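Local structure of transcriptional regulatory protein FixJ (Sinorhizobium meliloti, 1DCK) at residues 4-9 with 26-31; 52-57 with 79-84. The protein activates transcription of the nitrogen-fixation regulators nifA and fixK once switched on by its partner FixL, the present chain being its receiver domain. The protein carries 2 engineered substitutions. All blocks are in the same frame, centred on the assembly; numbering follows the deposited sequence.

Contact 1: 4-9 with 26-31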
# COMPACT_ATOMS: atom_id res chain seq x y z
N TYR A 4 5.10 6.44 -12.14
CA TYR A 4 5.33 5.95 -10.80
C TYR A 4 4.97 4.47 -10.75
O TYR A 4 4.32 3.94 -11.67
CB TYR A 4 4.56 6.77 -9.74
CG TYR A 4 3.05 6.80 -9.90
CD1 TYR A 4 2.43 7.82 -10.60
CD2 TYR A 4 2.25 5.81 -9.32
CE1 TYR A 4 1.02 7.87 -10.72
CE2 TYR A 4 0.86 5.84 -9.43
CZ TYR A 4 0.25 6.89 -10.14
OH TYR A 4 -1.13 6.95 -10.26
N THR A 5 5.47 3.78 -9.73
CA THR A 5 5.18 2.36 -9.57
C THR A 5 4.32 2.11 -8.33
O THR A 5 4.58 2.70 -7.28
CB THR A 5 6.46 1.52 -9.49
OG1 THR A 5 7.13 1.59 -10.76
CG2 THR A 5 6.15 0.03 -9.18
N VAL A 6 3.31 1.26 -8.49
CA VAL A 6 2.43 0.95 -7.38
C VAL A 6 2.96 -0.36 -6.74
O VAL A 6 2.96 -1.41 -7.39
CB VAL A 6 0.97 0.72 -7.89
CG1 VAL A 6 0.03 0.36 -6.70
CG2 VAL A 6 0.46 1.96 -8.65
N HIS A 7 3.44 -0.27 -5.51
CA HIS A 7 3.96 -1.45 -4.78
C HIS A 7 2.84 -2.05 -3.94
O HIS A 7 2.15 -1.36 -3.18
CB HIS A 7 5.18 -1.05 -3.91
CG HIS A 7 6.33 -0.52 -4.71
ND1 HIS A 7 7.28 -1.34 -5.28
CD2 HIS A 7 6.60 0.73 -5.15
CE1 HIS A 7 8.08 -0.62 -6.04
NE2 HIS A 7 7.69 0.65 -5.98
N ILE A 8 2.61 -3.34 -4.11
CA ILE A 8 1.54 -4.01 -3.41
C ILE A 8 2.07 -5.03 -2.38
O ILE A 8 2.99 -5.80 -2.67
CB ILE A 8 0.62 -4.75 -4.42
CG1 ILE A 8 0.05 -3.75 -5.44
CG2 ILE A 8 -0.53 -5.50 -3.68
CD1 ILE A 8 -0.67 -4.43 -6.55
N VAL A 9 1.51 -4.99 -1.17
CA VAL A 9 1.88 -5.93 -0.12
C VAL A 9 0.59 -6.49 0.48
O VAL A 9 -0.30 -5.72 0.87
CB VAL A 9 2.64 -5.25 1.04
CG1 VAL A 9 2.95 -6.28 2.11
CG2 VAL A 9 3.90 -4.56 0.57
N ASN A 26 -5.32 -1.76 -15.89
CA ASN A 26 -5.70 -0.35 -15.96
C ASN A 26 -4.51 0.55 -16.33
O ASN A 26 -4.57 1.77 -16.18
CB ASN A 26 -6.36 0.11 -14.65
CG ASN A 26 -7.84 -0.24 -14.57
OD1 ASN A 26 -8.69 0.55 -14.95
ND2 ASN A 26 -8.16 -1.44 -14.11
N GLY A 27 -3.42 -0.07 -16.77
CA GLY A 27 -2.25 0.70 -17.17
C GLY A 27 -1.25 1.17 -16.12
O GLY A 27 -0.35 1.94 -16.44
N PHE A 28 -1.39 0.74 -14.87
CA PHE A 28 -0.42 1.17 -13.85
C PHE A 28 0.83 0.30 -13.90
O PHE A 28 0.77 -0.87 -14.30
CB PHE A 28 -0.99 1.04 -12.44
CG PHE A 28 -2.09 2.00 -12.12
CD1 PHE A 28 -3.42 1.70 -12.47
CD2 PHE A 28 -1.83 3.18 -11.45
CE1 PHE A 28 -4.46 2.57 -12.15
CE2 PHE A 28 -2.86 4.07 -11.12
CZ PHE A 28 -4.17 3.76 -11.47
N ALA A 29 1.97 0.87 -13.53
CA ALA A 29 3.20 0.07 -13.42
C ALA A 29 3.00 -0.49 -12.00
O ALA A 29 2.73 0.25 -11.04
CB ALA A 29 4.43 0.96 -13.48
N VAL A 30 3.07 -1.81 -11.89
CA VAL A 30 2.81 -2.47 -10.62
C VAL A 30 3.88 -3.48 -10.23
O VAL A 30 4.40 -4.18 -11.07
CB VAL A 30 1.45 -3.25 -10.70
CG1 VAL A 30 1.21 -4.03 -9.42
CG2 VAL A 30 0.29 -2.31 -10.95
N LYS A 31 4.18 -3.54 -8.94
CA LYS A 31 5.16 -4.50 -8.44
C LYS A 31 4.57 -5.17 -7.18
O LYS A 31 4.21 -4.48 -6.21
CB LYS A 31 6.49 -3.81 -8.07
CG LYS A 31 7.58 -4.79 -7.60
CD LYS A 31 8.90 -4.08 -7.35
CE LYS A 31 10.02 -5.03 -6.85
NZ LYS A 31 10.63 -5.91 -7.90
O HOH W 1 1.65 3.60 -12.74

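Contact 2: 52-57 with 79-84. With MN (manganese (II) ion), chain C.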
# COMPACT_ATOMS: atom_id res chain seq x y z
N VAL A 52 0.63 0.20 -1.49
CA VAL A 52 -0.73 -0.17 -1.15
C VAL A 52 -0.50 -1.43 -0.31
O VAL A 52 -0.05 -2.46 -0.83
CB VAL A 52 -1.58 -0.52 -2.38
CG1 VAL A 52 -3.00 -0.90 -1.93
CG2 VAL A 52 -1.67 0.70 -3.31
N THR A 53 -0.76 -1.33 0.99
CA THR A 53 -0.54 -2.47 1.87
C THR A 53 -1.74 -2.92 2.66
O THR A 53 -2.63 -2.13 2.98
CB THR A 53 0.64 -2.23 2.87
OG1 THR A 53 0.69 -3.30 3.83
CG2 THR A 53 0.48 -0.94 3.62
N ASP A 54 -1.79 -4.21 2.94
CA ASP A 54 -2.87 -4.72 3.76
C ASP A 54 -2.50 -4.41 5.22
O ASP A 54 -1.32 -4.24 5.54
CB ASP A 54 -3.06 -6.21 3.53
CG ASP A 54 -4.27 -6.74 4.24
OD1 ASP A 54 -4.07 -7.36 5.29
OD2 ASP A 54 -5.43 -6.50 3.79
N LEU A 55 -3.49 -4.29 6.10
CA LEU A 55 -3.18 -3.99 7.50
C LEU A 55 -2.97 -5.26 8.33
O LEU A 55 -1.88 -5.47 8.88
CB LEU A 55 -4.26 -3.12 8.15
CG LEU A 55 -3.75 -2.37 9.39
CD1 LEU A 55 -4.64 -1.17 9.61
CD2 LEU A 55 -3.69 -3.26 10.65
N ARG A 56 -4.00 -6.09 8.42
CA ARG A 56 -3.91 -7.32 9.20
C ARG A 56 -3.06 -8.40 8.51
O ARG A 56 -3.55 -9.15 7.69
CB ARG A 56 -5.32 -7.86 9.52
N MET A 57 -1.78 -8.45 8.84
CA MET A 57 -0.86 -9.45 8.30
C MET A 57 -0.10 -9.98 9.53
O MET A 57 0.63 -9.24 10.18
CB MET A 57 0.10 -8.82 7.28
CG MET A 57 -0.57 -8.11 6.10
SD MET A 57 0.61 -7.55 4.82
CE MET A 57 1.38 -6.07 5.74
N ILE A 79 -1.23 3.77 1.09
CA ILE A 79 -2.67 3.60 1.18
C ILE A 79 -2.75 2.30 2.00
O ILE A 79 -2.03 1.35 1.72
CB ILE A 79 -3.34 3.36 -0.21
CG1 ILE A 79 -3.22 4.59 -1.11
CG2 ILE A 79 -4.78 2.97 -0.04
CD1 ILE A 79 -3.54 5.88 -0.40
N VAL A 80 -3.58 2.27 3.04
CA VAL A 80 -3.68 1.05 3.84
C VAL A 80 -5.06 0.43 3.67
O VAL A 80 -6.06 1.12 3.77
CB VAL A 80 -3.36 1.32 5.35
CG1 VAL A 80 -3.60 0.07 6.20
CG2 VAL A 80 -1.91 1.76 5.50
N ILE A 81 -5.10 -0.84 3.29
CA ILE A 81 -6.37 -1.54 3.11
C ILE A 81 -6.72 -2.18 4.46
O ILE A 81 -5.96 -2.99 4.99
CB ILE A 81 -6.26 -2.62 2.01
CG1 ILE A 81 -5.95 -1.96 0.66
CG2 ILE A 81 -7.54 -3.42 1.94
CD1 ILE A 81 -5.74 -2.95 -0.51
N THR A 82 -7.86 -1.82 5.02
CA THR A 82 -8.25 -2.32 6.33
C THR A 82 -9.43 -3.28 6.25
O THR A 82 -10.24 -3.22 5.32
CB THR A 82 -8.57 -1.15 7.28
OG1 THR A 82 -9.62 -0.35 6.70
CG2 THR A 82 -7.33 -0.24 7.45
N GLY A 83 -9.50 -4.17 7.24
CA GLY A 83 -10.58 -5.14 7.30
C GLY A 83 -11.96 -4.50 7.37
O GLY A 83 -12.13 -3.40 7.87
N HIS A 84 -12.94 -5.22 6.83
CA HIS A 84 -14.31 -4.75 6.82
C HIS A 84 -14.77 -4.34 8.22
O HIS A 84 -14.67 -5.12 9.18
CB HIS A 84 -15.24 -5.84 6.27
CG HIS A 84 -16.67 -5.42 6.20
ND1 HIS A 84 -17.13 -4.49 5.30
CD2 HIS A 84 -17.74 -5.77 6.96
CE1 HIS A 84 -18.42 -4.27 5.52
NE2 HIS A 84 -18.81 -5.04 6.52
MN MN C . -4.77 -9.75 5.74
O HOH W 2 -5.65 -9.84 3.39

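Contact 1: 4-9 with 26-31
I8 and V30 meet through their methyl ends, CD1 of I8 lying only 3.5 Å from CG1 of V30, a tight fit. V6 lies on the same face of the sheet, its CG2, placed beside the backbone N, reaching CD2 of F28 at 3.8 Å. The Y4 side chain runs alongside that of F28, its OH at the edge of the phenyl ring by CE2 (3.5 Å). On the other face, the extended aliphatic part of K31 (CG anti to the backbone N, chi1 -177°) brings CD to the edge of the H7 imidazole, 3.8 Å from CE1, while CG2 of T5 sits over one face of that ring, toward its rim; H7 ND1 is hydrogen-bonded to H33, and K31 makes a cation-pi contact with F42. The parallel backbones are joined from V6 N to A29 O (2.8 Å), from K31 N to V6 O and from I8 N to K31 O (2.9 Å). Beyond the first, a water bridges Y4 O and A29 N. Helix 13-25 packs on V6, I8 and V30, completing the beta-alpha-beta unit. Three direct backbone hydrogen bonds and one water bridge thus join the strands, with apolar contacts beside V30 and aliphatic-imidazole ones beside K31.

Contact 2: 52-57 with 79-84
I81 N donates to T53 O at 2.8 Å, nearly straight at 174°, and with T53 N to I79 O it holds the two parallel strands together. The next bond, L55 N to I81 O, is weak and bent to 133° as the chain leaves the strand. The V52 side chain runs across that of I81, CG1 meeting CD1 at 3.7 Å, on the face that also carries D54. On the opposite face L55 CD1 lies against T82 CG2 (3.6 Å) and V80 CG1, where helix 87-95 closes over L55 and V80. The OG1 of T53 donates to D54 O at 2.8 Å, a bond that probably helps to steady the peptide leading into the loop that carries R56. With CG anti to the backbone N (chi1 -174°), the carboxylate of D54 extends past the strand end: OD1 binds the manganese ion at 2.5 Å, and OD2 has a long, weak ion pair with K104. The backbone O of R56 binds the metal at 2.4 Å; a water and D11 are further ligands. The arrangement is that of a CheY-like receiver domain: the predicted phosphoacceptor aspartate and its metal site sit at the C-terminal ends of the strands of a parallel sheet.

How the contacts relate
Contacts 1 and 2 belong to one parallel five-stranded sheet, in which strands 5-9 and 49-54 are neighbours, so the two pairings stand side by side with centres 16 Å apart on opposite sides of the chain's centre. Probable backbone hydrogen bonds join them, H7 O to V52 N at 2.8 Å and V9 O to D54 N at 3.0 Å. Side chains pack across the same seam, V6 CG1 on V52 CG2 and V9 CG1 on M57 SD. Contact 2 holds metal ligands, whereas in contact 1 the I8 side chain remains about 11 Å from the manganese ion. Strand 5-9 nevertheless leads directly into D10 and D11 of the acidic site.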